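Local coordinates for protein extracellular PQQ-dependent sugar dehydrogenase (Coprinopsis cinerea, PDB 6JT6) that probably oxidises pyranose sugars with a PQQ-dependent domain and passes the electrons on through this haem-binding cytochrome b domain, at residues Val72-Arg85 with Lys150-Tyr162. Numbering follows the deposited sequence.
With HEM (protoporphyrin IX containing Fe), chain C.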
loop_
_atom_site.group_PDB
_atom_site.type_symbol
_atom_site.label_atom_id
_atom_site.label_comp_id
_atom_site.label_asym_id
_atom_site.label_seq_id
_atom_site.Cartn_x
_atom_site.Cartn_y
_atom_site.Cartn_z
ATOM N N VAL A 72 -3.088 4.217 -4.188
ATOM C CA VAL A 72 -3.547 5.259 -3.308
ATOM C C VAL A 72 -4.784 4.788 -2.548
ATOM O O VAL A 72 -5.748 4.273 -3.145
ATOM C CB VAL A 72 -3.712 6.620 -4.038
ATOM C CG1 VAL A 72 -4.713 6.532 -5.166
ATOM C CG2 VAL A 72 -4.114 7.728 -3.076
ATOM N N GLY A 73 -4.714 4.918 -1.228
ATOM C CA GLY A 73 -5.818 4.549 -0.361
ATOM C C GLY A 73 -6.295 5.695 0.492
ATOM O O GLY A 73 -5.548 6.651 0.770
ATOM N N TRP A 74 -7.560 5.610 0.908
ATOM C CA TRP A 74 -8.149 6.558 1.815
ATOM C C TRP A 74 -9.398 5.959 2.470
ATOM O O TRP A 74 -9.829 4.837 2.114
ATOM C CB TRP A 74 -8.425 7.896 1.123
ATOM C CG TRP A 74 -9.520 7.853 0.086
ATOM C CD1 TRP A 74 -10.849 8.149 0.268
ATOM C CD2 TRP A 74 -9.357 7.536 -1.301
ATOM N NE1 TRP A 74 -11.532 8.035 -0.937
ATOM C CE2 TRP A 74 -10.637 7.671 -1.918
ATOM C CE3 TRP A 74 -8.252 7.191 -2.086
ATOM C CZ2 TRP A 74 -10.848 7.433 -3.289
ATOM C CZ3 TRP A 74 -8.458 6.955 -3.463
ATOM C CH2 TRP A 74 -9.761 7.069 -4.044
ATOM N N VAL A 75 -9.951 6.681 3.443
ATOM C CA VAL A 75 -11.217 6.267 4.062
ATOM C C VAL A 75 -12.253 7.374 3.835
ATOM O O VAL A 75 -12.039 8.520 4.221
ATOM C CB VAL A 75 -11.073 5.897 5.564
ATOM C CG1 VAL A 75 -12.421 5.500 6.130
ATOM C CG2 VAL A 75 -10.150 4.695 5.726
ATOM N N ASP A 76 -13.342 7.009 3.165
ATOM C CA ASP A 76 -14.463 7.899 2.896
ATOM C C ASP A 76 -15.502 7.683 4.005
ATOM O O ASP A 76 -16.329 6.782 3.898
ATOM C CB ASP A 76 -15.059 7.563 1.517
ATOM C CG ASP A 76 -16.332 8.358 1.206
ATOM O OD1 ASP A 76 -16.449 9.514 1.670
ATOM O OD2 ASP A 76 -17.199 7.812 0.483
ATOM N N GLY A 77 -15.413 8.471 5.083
ATOM C CA GLY A 77 -16.298 8.306 6.241
ATOM C C GLY A 77 -15.820 7.134 7.067
ATOM O O GLY A 77 -14.861 7.270 7.827
ATOM N N SER A 78 -16.475 5.985 6.919
ATOM C CA SER A 78 -15.922 4.743 7.455
ATOM C C SER A 78 -15.472 3.718 6.378
ATOM O O SER A 78 -15.022 2.628 6.719
ATOM C CB SER A 78 -16.918 4.108 8.444
ATOM O OG SER A 78 -18.052 3.633 7.736
ATOM N N THR A 79 -15.585 4.076 5.096
ATOM C CA THR A 79 -15.434 3.107 3.987
ATOM C C THR A 79 -14.041 3.255 3.326
ATOM O O THR A 79 -13.753 4.293 2.728
ATOM C CB THR A 79 -16.569 3.256 2.937
ATOM O OG1 THR A 79 -17.855 3.130 3.574
ATOM C CG2 THR A 79 -16.439 2.200 1.789
ATOM N N PRO A 80 -13.166 2.222 3.467
ATOM C CA PRO A 80 -11.852 2.265 2.795
ATOM C C PRO A 80 -11.991 2.202 1.261
ATOM O O PRO A 80 -12.942 1.637 0.734
ATOM C CB PRO A 80 -11.128 1.002 3.326
ATOM C CG PRO A 80 -12.246 0.057 3.674
ATOM C CD PRO A 80 -13.400 0.932 4.150
ATOM N N ARG A 81 -11.063 2.845 0.567
ATOM C CA ARG A 81 -11.016 2.833 -0.878
ATOM C C ARG A 81 -9.569 2.662 -1.271
ATOM O O ARG A 81 -8.662 3.059 -0.520
ATOM C CB ARG A 81 -11.551 4.140 -1.470
ATOM C CG ARG A 81 -12.912 4.577 -0.935
ATOM C CD ARG A 81 -13.930 4.763 -2.018
ATOM N NE ARG A 81 -15.176 5.207 -1.409
ATOM C CZ ARG A 81 -16.293 4.488 -1.307
ATOM N NH1 ARG A 81 -16.371 3.244 -1.809
ATOM N NH2 ARG A 81 -17.349 5.036 -0.700
ATOM N N ILE A 82 -9.354 2.143 -2.478
ATOM C CA ILE A 82 -8.010 1.999 -3.013
ATOM C C ILE A 82 -8.050 2.099 -4.533
ATOM O O ILE A 82 -9.030 1.683 -5.180
ATOM C CB ILE A 82 -7.301 0.700 -2.490
ATOM C CG1 ILE A 82 -5.801 0.702 -2.825
ATOM C CG2 ILE A 82 -7.964 -0.579 -3.035
ATOM C CD1 ILE A 82 -4.880 0.460 -1.661
ATOM N N SER A 83 -6.989 2.659 -5.100
ATOM C CA SER A 83 -6.925 2.893 -6.523
ATOM C C SER A 83 -5.486 2.659 -7.011
ATOM O O SER A 83 -4.520 2.934 -6.271
ATOM C CB SER A 83 -7.397 4.321 -6.809
ATOM O OG SER A 83 -7.166 4.698 -8.151
ATOM N N ALA A 84 -5.351 2.152 -8.238
ATOM C CA ALA A 84 -4.051 2.065 -8.898
ATOM C C ALA A 84 -3.963 3.196 -9.901
ATOM O O ALA A 84 -4.923 3.431 -10.665
ATOM C CB ALA A 84 -3.868 0.723 -9.612
ATOM N N ARG A 85 -2.806 3.878 -9.921
ATOM C CA ARG A 85 -2.579 5.007 -10.835
ATOM C C ARG A 85 -1.208 5.003 -11.491
ATOM O O ARG A 85 -0.358 4.200 -11.137
ATOM C CB ARG A 85 -2.861 6.336 -10.141
ATOM C CG ARG A 85 -4.206 6.295 -9.439
ATOM C CD ARG A 85 -4.849 7.618 -9.240
ATOM N NE ARG A 85 -6.141 7.405 -8.580
ATOM C CZ ARG A 85 -6.963 8.373 -8.189
ATOM N NH1 ARG A 85 -6.626 9.660 -8.384
ATOM N NH2 ARG A 85 -8.121 8.053 -7.594
ATOM N N LYS A 150 -8.894 14.811 1.744
ATOM C CA LYS A 150 -9.373 13.630 0.986
ATOM C C LYS A 150 -9.371 13.853 -0.525
ATOM O O LYS A 150 -9.345 15.008 -0.983
ATOM C CB LYS A 150 -10.806 13.263 1.359
ATOM C CG LYS A 150 -11.099 13.006 2.826
ATOM C CD LYS A 150 -10.521 11.717 3.362
ATOM C CE LYS A 150 -10.669 11.724 4.879
ATOM N NZ LYS A 150 -10.704 10.341 5.454
ATOM N N PRO A 151 -9.416 12.742 -1.313
ATOM C CA PRO A 151 -9.679 12.936 -2.732
ATOM C C PRO A 151 -10.998 13.719 -2.912
ATOM O O PRO A 151 -11.875 13.701 -2.042
ATOM C CB PRO A 151 -9.768 11.488 -3.265
ATOM C CG PRO A 151 -8.824 10.738 -2.367
ATOM C CD PRO A 151 -9.148 11.305 -1.011
ATOM N N LEU A 152 -11.098 14.437 -4.024
ATOM C CA LEU A 152 -12.141 15.472 -4.213
ATOM C C LEU A 152 -13.528 14.897 -4.127
ATOM O O LEU A 152 -14.427 15.545 -3.596
ATOM C CB LEU A 152 -11.979 16.145 -5.588
ATOM C CG LEU A 152 -10.855 17.155 -5.892
ATOM C CD1 LEU A 152 -11.222 18.522 -5.368
ATOM C CD2 LEU A 152 -9.445 16.758 -5.428
ATOM N N THR A 153 -13.696 13.686 -4.660
ATOM C CA THR A 153 -14.967 12.966 -4.586
ATOM C C THR A 153 -14.685 11.600 -3.926
ATOM O O THR A 153 -14.511 10.603 -4.593
ATOM C CB THR A 153 -15.653 12.842 -5.965
ATOM O OG1 THR A 153 -14.780 12.164 -6.873
ATOM C CG2 THR A 153 -15.948 14.243 -6.550
ATOM N N PRO A 154 -14.631 11.579 -2.584
ATOM C CA PRO A 154 -14.063 10.421 -1.876
ATOM C C PRO A 154 -14.884 9.125 -1.996
ATOM O O PRO A 154 -14.370 8.056 -1.698
ATOM C CB PRO A 154 -13.943 10.898 -0.428
ATOM C CG PRO A 154 -14.756 12.133 -0.313
ATOM C CD PRO A 154 -14.962 12.703 -1.681
ATOM N N SER A 155 -16.133 9.212 -2.464
ATOM C CA SER A 155 -16.940 8.009 -2.759
ATOM C C SER A 155 -16.458 7.227 -3.988
ATOM O O SER A 155 -16.758 6.042 -4.119
ATOM C CB SER A 155 -18.402 8.404 -2.979
ATOM O OG SER A 155 -18.521 8.871 -4.315
ATOM N N ASP A 156 -15.713 7.875 -4.882
ATOM C CA ASP A 156 -15.295 7.280 -6.169
ATOM C C ASP A 156 -13.802 6.869 -6.075
ATOM O O ASP A 156 -12.947 7.714 -5.834
ATOM C CB ASP A 156 -15.539 8.298 -7.310
ATOM C CG ASP A 156 -15.197 7.763 -8.723
ATOM O OD1 ASP A 156 -14.600 6.678 -8.919
ATOM O OD2 ASP A 156 -15.534 8.482 -9.686
ATOM N N PRO A 157 -13.492 5.576 -6.321
ATOM C CA PRO A 157 -12.096 5.134 -6.308
ATOM C C PRO A 157 -11.293 5.812 -7.409
ATOM O O PRO A 157 -10.069 5.862 -7.317
ATOM C CB PRO A 157 -12.178 3.636 -6.593
ATOM C CG PRO A 157 -13.554 3.256 -6.266
ATOM C CD PRO A 157 -14.436 4.442 -6.419
ATOM N N SER A 158 -11.959 6.359 -8.415
ATOM C CA SER A 158 -11.214 7.119 -9.463
ATOM C C SER A 158 -11.135 8.627 -9.238
ATOM O O SER A 158 -10.718 9.383 -10.136
ATOM C CB SER A 158 -11.780 6.797 -10.852
ATOM O OG SER A 158 -11.461 5.442 -11.135
ATOM N N SER A 159 -11.525 9.058 -8.049
ATOM C CA SER A 159 -11.479 10.476 -7.654
ATOM C C SER A 159 -10.166 11.161 -7.994
ATOM O O SER A 159 -9.095 10.605 -7.780
ATOM C CB SER A 159 -11.687 10.624 -6.137
ATOM O OG SER A 159 -11.641 11.990 -5.783
ATOM N N GLY A 160 -10.266 12.371 -8.520
ATOM C CA GLY A 160 -9.128 13.302 -8.514
ATOM C C GLY A 160 -8.635 13.569 -7.097
ATOM O O GLY A 160 -9.379 13.420 -6.096
ATOM N N LEU A 161 -7.372 13.940 -7.003
ATOM C CA LEU A 161 -6.780 14.222 -5.695
ATOM C C LEU A 161 -5.769 15.371 -5.760
ATOM O O LEU A 161 -5.200 15.663 -6.810
ATOM C CB LEU A 161 -6.183 12.944 -5.094
ATOM C CG LEU A 161 -5.273 12.052 -5.921
ATOM C CD1 LEU A 161 -3.971 12.767 -6.228
ATOM C CD2 LEU A 161 -4.994 10.742 -5.192
ATOM N N TYR A 162 -5.552 16.013 -4.630
ATOM C CA TYR A 162 -4.510 17.039 -4.520
ATOM C C TYR A 162 -3.169 16.356 -4.313
ATOM O O TYR A 162 -3.093 15.286 -3.689
ATOM C CB TYR A 162 -4.809 17.965 -3.335
ATOM C CG TYR A 162 -6.063 18.800 -3.572
ATOM C CD1 TYR A 162 -6.050 19.867 -4.495
ATOM C CD2 TYR A 162 -7.261 18.503 -2.911
ATOM C CE1 TYR A 162 -7.190 20.621 -4.747
ATOM C CE2 TYR A 162 -8.418 19.268 -3.141
ATOM C CZ TYR A 162 -8.369 20.315 -4.066
ATOM O OH TYR A 162 -9.507 21.067 -4.304
HETATM C CHA HEM C . 7.188 13.203 -5.861
HETATM C CHB HEM C . 3.807 15.928 -8.058
HETATM C CHC HEM C . 0.387 12.719 -6.852
HETATM C CHD HEM C . 3.929 9.621 -5.444
HETATM C C1A HEM C . 6.554 14.244 -6.515
HETATM C C2A HEM C . 7.181 15.464 -6.878
HETATM C C3A HEM C . 6.212 16.229 -7.486
HETATM C C4A HEM C . 4.998 15.490 -7.506
HETATM C CMA HEM C . 6.388 17.630 -8.052
HETATM C CAA HEM C . 8.634 15.850 -6.646
HETATM C CBA HEM C . 9.005 15.995 -5.159
HETATM C CGA HEM C . 8.106 16.905 -4.364
HETATM O O1A HEM C . 7.348 16.465 -3.460
HETATM O O2A HEM C . 8.117 18.132 -4.604
HETATM C C1B HEM C . 2.572 15.304 -7.904
HETATM C C2B HEM C . 1.335 15.897 -8.329
HETATM C C3B HEM C . 0.350 15.007 -7.948
HETATM C C4B HEM C . 1.040 13.865 -7.304
HETATM C CMB HEM C . 1.176 17.265 -9.023
HETATM C CAB HEM C . -1.129 15.055 -8.123
HETATM C CBB HEM C . -1.845 16.171 -8.051
HETATM C C1C HEM C . 1.060 11.537 -6.436
HETATM C C2C HEM C . 0.425 10.328 -6.071
HETATM C C3C HEM C . 1.424 9.430 -5.671
HETATM C C4C HEM C . 2.689 10.121 -5.768
HETATM C CMC HEM C . -1.073 10.100 -6.173
HETATM C CAC HEM C . 1.218 8.016 -5.249
HETATM C CBC HEM C . 0.133 7.638 -4.539
HETATM C C1D HEM C . 5.081 10.419 -5.384
HETATM C C2D HEM C . 6.376 9.889 -4.903
HETATM C C3D HEM C . 7.284 10.864 -5.036
HETATM C C4D HEM C . 6.532 11.999 -5.612
HETATM C CMD HEM C . 6.672 8.519 -4.352
HETATM C CAD HEM C . 8.752 10.816 -4.616
HETATM C CBD HEM C . 9.686 10.156 -5.614
HETATM C CGD HEM C . 9.878 11.084 -6.783
HETATM O O1D HEM C . 9.533 10.775 -7.956
HETATM O O2D HEM C . 10.360 12.203 -6.561
HETATM N NA HEM C . 5.206 14.289 -6.881
HETATM N NB HEM C . 2.353 14.123 -7.312
HETATM N NC HEM C . 2.410 11.403 -6.204
HETATM N ND HEM C . 5.228 11.694 -5.837
HETATM FE FE HEM C . 3.857 12.860 -6.558
HETATM O O HOH W 1 -8.555 9.347 4.264
#
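Two donors from the hairpin grip the carbonyl oxygen of Pro154. Trp74 NE1 reaches Pro154 O at 2.9 Å, almost straight (163°), with the oxygen close to the indole plane. Arg81 NE bonds to the same oxygen, which lies tilted from the guanidinium plane. Arg81 NH2 gives Asp76 OD2 a straight hydrogen bond of 3.0 Å (177°), part of a salt bridge, on the anti lone pair of OD2. Together with the bond from NE, this bridge restrains the turn of the guanidinium, and Ser155 O sits over one of its faces.

The Trp74 ring is sandwiched. Pro151 CG lies over the six-membered ring, 3.5 Å from its centroid, as a CH-pi contact. Arg81 CB covers the opposite face nearer the rim. The backbone carbonyl oxygens of Asp156 and Pro157 lie at the edge of the ring, in its plane. With Trp74 replaced by an alanine, a gap would probably open beneath Pro151, and Pro154 O would be left with Arg81 NE as its remaining donor here.

Strands 70-76 and 79-86 form a beta hairpin closed by a type II' turn from Asp76 to Thr79. It belongs to one sheet of the beta sandwich of the cellobiose dehydrogenase-type cytochrome domain. Ile82, on the other face, packs on strands 100-109 and 113-121, and the loop 150-162 covers this side. The loop folds through two successive type I turns, and Ser158 N bonds to Asp156 OD1 in an Asx turn.

Arg85 holds the far part of the loop. Its NH1 and NH2 both bond to Ser159 O, each at 2.7 Å. NH2 also donates to Pro157 O. The Arg85 chain is extended from CG to NE (chi3 179°), which carries the guanidinium to these carbonyls.

Lys150 NZ donates to Val75 O at 2.6 Å, and a water links the same amine to Val75 N. Toward the haem, Val72 CG2 and Leu161 CD2 meet tip to tip at 3.8 Å.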